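Local coordinates for protein sesquisabinene B synthase 2 (Santalum album, PDB 6A2A) that probably converts a prenyl diphosphate into the sesquiterpene sesquisabinene B, using magnesium or manganese ions as cofactor, at residues 332-335 with 336-339; 382-385 with 386-389. One frame throughout, in Å; residues are numbered along the deposited sequence.

Interaction 1: residues 332-335 with 336-339; sequences TDIT and NRWD
D333 OD1 is gripped twice: R337 NE, one helical turn further on, donates to it at 2.9 Å, and a water donates at 2.8 Å. The other carboxylate oxygen, D333 OD2, receives R337 NH2 at 2.7 Å, making a two-pronged, side-on salt bridge. Both nitrogens reach the oxygens from above the carboxylate plane, which is turned 39° from the guanidinium, whereas the carboxylate lies at the edge of the guanidinium. The bend of R337 at chi3 (-68°) folds its end back toward the aspartate, and a third nitrogen, R337 NH1, makes a weak salt bridge to D339 OD2 at 3.2 Å. The water on OD1 also accepts from N336 ND2, while N336 OD1 is bonded to S385 on the neighbouring helix.

Just past R337, helix 325-337 ends in a Schellman motif. W338 takes positive phi (50°), and two bonds run back into the last turn: W338 N to T335 O, and D339 N to I334 O at 3.3 Å. The W338 indole lies with its edge against T335 O, W338 CE3 at 3.4 Å from it, while its NE1 is bonded to N362 of helix 348-372. I334 CG2 packs on D339 O, also at 3.4 Å.

The salt-bridge network thus links the last helical turn to D339, just past W338; because R337 bridges two carboxylates, its charge is probably balanced by D333 and, more weakly, by D339.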
loop_
_atom_site.group_PDB
_atom_site.type_symbol
_atom_site.label_atom_id
_atom_site.label_comp_id
_atom_site.label_asym_id
_atom_site.label_seq_id
_atom_site.Cartn_x
_atom_site.Cartn_y
_atom_site.Cartn_z
ATOM N N THR A 332 5.461 -12.999 -22.361
ATOM C CA THR A 332 5.261 -14.364 -21.941
ATOM C C THR A 332 6.589 -14.963 -21.473
ATOM O O THR A 332 6.679 -15.609 -20.437
ATOM C CB THR A 332 4.619 -15.217 -23.034
ATOM O OG1 THR A 332 3.352 -14.651 -23.381
ATOM C CG2 THR A 332 4.420 -16.663 -22.632
ATOM N N ASP A 333 7.648 -14.719 -22.209
ATOM C CA ASP A 333 8.990 -15.280 -21.840
ATOM C C ASP A 333 9.532 -14.728 -20.516
ATOM O O ASP A 333 10.106 -15.474 -19.664
ATOM C CB ASP A 333 9.963 -14.967 -22.993
ATOM C CG ASP A 333 11.397 -15.387 -22.685
ATOM O OD1 ASP A 333 11.629 -16.554 -22.401
ATOM O OD2 ASP A 333 12.283 -14.501 -22.735
ATOM N N ILE A 334 9.366 -13.439 -20.295
ATOM C CA ILE A 334 9.796 -12.821 -19.025
ATOM C C ILE A 334 9.023 -13.481 -17.886
ATOM O O ILE A 334 9.596 -13.823 -16.848
ATOM C CB ILE A 334 9.567 -11.306 -19.081
ATOM C CG1 ILE A 334 10.665 -10.649 -19.932
ATOM C CG2 ILE A 334 9.464 -10.687 -17.695
ATOM C CD1 ILE A 334 10.392 -9.220 -20.276
ATOM N N THR A 335 7.732 -13.694 -18.129
ATOM C CA THR A 335 6.875 -14.232 -17.055
ATOM C C THR A 335 7.307 -15.675 -16.768
ATOM O O THR A 335 7.522 -16.062 -15.621
ATOM C CB THR A 335 5.403 -14.139 -17.454
ATOM O OG1 THR A 335 5.110 -12.768 -17.688
ATOM C CG2 THR A 335 4.478 -14.728 -16.412
ATOM N N ASN A 336 7.525 -16.465 -17.845
ATOM C CA ASN A 336 7.932 -17.865 -17.738
ATOM C C ASN A 336 9.200 -17.980 -16.915
ATOM O O ASN A 336 9.330 -18.875 -16.097
ATOM C CB ASN A 336 8.201 -18.518 -19.095
ATOM C CG ASN A 336 6.960 -18.822 -19.900
ATOM O OD1 ASN A 336 5.845 -18.837 -19.372
ATOM N ND2 ASN A 336 7.142 -19.012 -21.200
ATOM N N ARG A 337 10.149 -17.102 -17.177
ATOM C CA ARG A 337 11.444 -17.188 -16.547
ATOM C C ARG A 337 11.528 -16.353 -15.266
ATOM O O ARG A 337 12.536 -16.450 -14.558
ATOM C CB ARG A 337 12.530 -16.752 -17.547
ATOM C CG ARG A 337 12.670 -17.707 -18.725
ATOM C CD ARG A 337 13.841 -17.307 -19.602
ATOM N NE ARG A 337 13.591 -16.051 -20.268
ATOM C CZ ARG A 337 14.113 -14.872 -19.921
ATOM N NH1 ARG A 337 14.993 -14.815 -18.940
ATOM N NH2 ARG A 337 13.761 -13.765 -20.570
ATOM N N TRP A 338 10.503 -15.587 -14.938
ATOM C CA TRP A 338 10.517 -14.703 -13.736
ATOM C C TRP A 338 11.783 -13.837 -13.686
ATOM O O TRP A 338 12.438 -13.694 -12.651
ATOM C CB TRP A 338 10.278 -15.523 -12.460
ATOM C CG TRP A 338 9.453 -14.800 -11.450
ATOM C CD1 TRP A 338 9.836 -14.403 -10.201
ATOM C CD2 TRP A 338 8.112 -14.315 -11.648
ATOM N NE1 TRP A 338 8.797 -13.737 -9.592
ATOM C CE2 TRP A 338 7.728 -13.681 -10.448
ATOM C CE3 TRP A 338 7.181 -14.418 -12.681
ATOM C CZ2 TRP A 338 6.464 -13.118 -10.281
ATOM C CZ3 TRP A 338 5.932 -13.858 -12.521
ATOM C CH2 TRP A 338 5.586 -13.222 -11.333
ATOM N N ASP A 339 12.071 -13.195 -14.816
ATOM C CA ASP A 339 13.305 -12.485 -15.012
ATOM C C ASP A 339 13.037 -11.284 -15.809
ATOM O O ASP A 339 12.757 -11.388 -16.989
ATOM C CB ASP A 339 14.285 -13.397 -15.737
ATOM C CG ASP A 339 15.613 -12.714 -16.073
ATOM O OD1 ASP A 339 15.757 -11.484 -16.024
ATOM O OD2 ASP A 339 16.521 -13.478 -16.453
HETATM O O HOH W 1 10.082 -18.862 -21.962
#

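Interaction 2: residues 382-385 with 386-389; sequences KVWS and DQLK
K382 and D386 form an i to i+4 salt bridge on helix 377-400, part of the all-helical metal-binding domain of this terpene synthase. The charged pair is loose: K382 NZ lies 3.3 Å from D386 OD1, a weak bond. The lysine chain bends at chi2 (63°) and crosses the carboxylate obliquely, its CE and NZ coming to OD1. One water joins the group, donating to D386 OD1 and to S385 OG (2.8 Å), which is also hydrogen-bonded to N336 OD1, and accepting from K389 NZ (2.9 Å) and weakly from K382 NZ. The ammonium nitrogens K382 NZ and K389 NZ are 5.2 Å apart; an alanine at D386 would probably leave K382 without its counter-charge beside the like-charged K389, and N443 without the acceptor OD2.

Backbone bonds are regular: D386 N to K382 O, Q387 N to V383 O, L388 N to W384 O and K389 N to S385 O.

Apolar packing joins W384, which also touches helices 299-321 and 348-372, to L388: L388 CD2 sits at the indole edge, 4.3 Å from W384 CE3.

A polar atom meets the same ring: Q387 OE1, hydrogen-bonded to N421, lies over one face of W384, 4.4 Å from W384 CZ3.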
loop_
_atom_site.group_PDB
_atom_site.type_symbol
_atom_site.label_atom_id
_atom_site.label_comp_id
_atom_site.label_asym_id
_atom_site.label_seq_id
_atom_site.Cartn_x
_atom_site.Cartn_y
_atom_site.Cartn_z
ATOM N N LYS A 382 4.034 -19.401 -11.308
ATOM C CA LYS A 382 3.604 -20.533 -12.077
ATOM C C LYS A 382 2.203 -20.321 -12.662
ATOM O O LYS A 382 1.995 -20.579 -13.845
ATOM C CB LYS A 382 3.609 -21.797 -11.204
ATOM C CG LYS A 382 3.054 -23.023 -11.930
ATOM C CD LYS A 382 3.869 -23.418 -13.125
ATOM C CE LYS A 382 3.513 -24.824 -13.573
ATOM N NZ LYS A 382 3.993 -25.080 -14.948
ATOM N N VAL A 383 1.234 -19.856 -11.843
ATOM C CA VAL A 383 -0.114 -19.690 -12.398
ATOM C C VAL A 383 -0.141 -18.551 -13.413
ATOM O O VAL A 383 -0.863 -18.643 -14.416
ATOM C CB VAL A 383 -1.209 -19.542 -11.328
ATOM C CG1 VAL A 383 -1.267 -20.824 -10.509
ATOM C CG2 VAL A 383 -0.988 -18.320 -10.415
ATOM N N TRP A 384 0.656 -17.509 -13.267
ATOM C CA TRP A 384 0.720 -16.493 -14.320
ATOM C C TRP A 384 1.363 -17.037 -15.613
ATOM O O TRP A 384 0.836 -16.797 -16.684
ATOM C CB TRP A 384 1.443 -15.253 -13.811
ATOM C CG TRP A 384 0.489 -14.295 -13.139
ATOM C CD1 TRP A 384 0.277 -14.122 -11.803
ATOM C CD2 TRP A 384 -0.469 -13.439 -13.790
ATOM N NE1 TRP A 384 -0.678 -13.144 -11.590
ATOM C CE2 TRP A 384 -1.138 -12.692 -12.792
ATOM C CE3 TRP A 384 -0.785 -13.175 -15.122
ATOM C CZ2 TRP A 384 -2.138 -11.765 -13.092
ATOM C CZ3 TRP A 384 -1.750 -12.249 -15.413
ATOM C CH2 TRP A 384 -2.369 -11.494 -14.410
ATOM N N SER A 385 2.436 -17.799 -15.492
ATOM C CA SER A 385 3.039 -18.435 -16.641
ATOM C C SER A 385 2.007 -19.336 -17.341
ATOM O O SER A 385 1.808 -19.207 -18.525
ATOM C CB SER A 385 4.263 -19.216 -16.235
ATOM O OG SER A 385 4.669 -20.071 -17.279
ATOM N N ASP A 386 1.268 -20.145 -16.589
ATOM C CA ASP A 386 0.233 -21.020 -17.187
ATOM C C ASP A 386 -0.815 -20.159 -17.923
ATOM O O ASP A 386 -1.256 -20.476 -19.045
ATOM C CB ASP A 386 -0.424 -21.883 -16.124
ATOM C CG ASP A 386 0.429 -22.983 -15.563
ATOM O OD1 ASP A 386 1.499 -23.341 -16.149
ATOM O OD2 ASP A 386 -0.015 -23.598 -14.534
ATOM N N GLN A 387 -1.260 -19.075 -17.288
ATOM C CA GLN A 387 -2.303 -18.215 -17.880
ATOM C C GLN A 387 -1.818 -17.544 -19.163
ATOM O O GLN A 387 -2.520 -17.539 -20.212
ATOM C CB GLN A 387 -2.749 -17.161 -16.877
ATOM C CG GLN A 387 -3.932 -16.393 -17.410
ATOM C CD GLN A 387 -4.693 -15.662 -16.352
ATOM O OE1 GLN A 387 -4.394 -15.767 -15.179
ATOM N NE2 GLN A 387 -5.754 -15.001 -16.790
ATOM N N LEU A 388 -0.590 -17.045 -19.194
ATOM C CA LEU A 388 -0.172 -16.379 -20.422
ATOM C C LEU A 388 0.115 -17.390 -21.552
ATOM O O LEU A 388 -0.024 -17.056 -22.738
ATOM C CB LEU A 388 1.077 -15.537 -20.119
ATOM C CG LEU A 388 0.900 -14.416 -19.100
ATOM C CD1 LEU A 388 2.171 -13.605 -19.070
ATOM C CD2 LEU A 388 -0.309 -13.545 -19.383
ATOM N N LYS A 389 0.499 -18.583 -21.193
ATOM C CA LYS A 389 0.618 -19.629 -22.194
ATOM C C LYS A 389 -0.754 -19.924 -22.803
ATOM O O LYS A 389 -0.844 -20.135 -23.993
ATOM C CB LYS A 389 1.200 -20.890 -21.583
ATOM C CG LYS A 389 2.695 -20.785 -21.297
ATOM C CD LYS A 389 3.217 -22.038 -20.653
ATOM C CE LYS A 389 4.727 -22.152 -20.545
ATOM N NZ LYS A 389 5.067 -23.299 -19.666
HETATM O O HOH W 2 3.682 -22.638 -17.203
#

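How the interactions relate
Interaction 1 is the more exposed of the two, at the C-terminal end of helix 325-337; interaction 2 is mostly buried, partway along helix 377-400. The helices lie side by side, and the contacts meet: N336 OD1 is 2.7 Å from S385 OG, a probable hydrogen bond, and T335 packs on L388. Each has an aspartate paired with a basic residue four positions away and a bridging water, but the arginine of 332-339 grips with two nitrogens, whereas K382 makes one weak bond to its aspartate. The end of a helix shapes the first, through its Schellman cap; the second continues as regular helix toward the metal-binding E394.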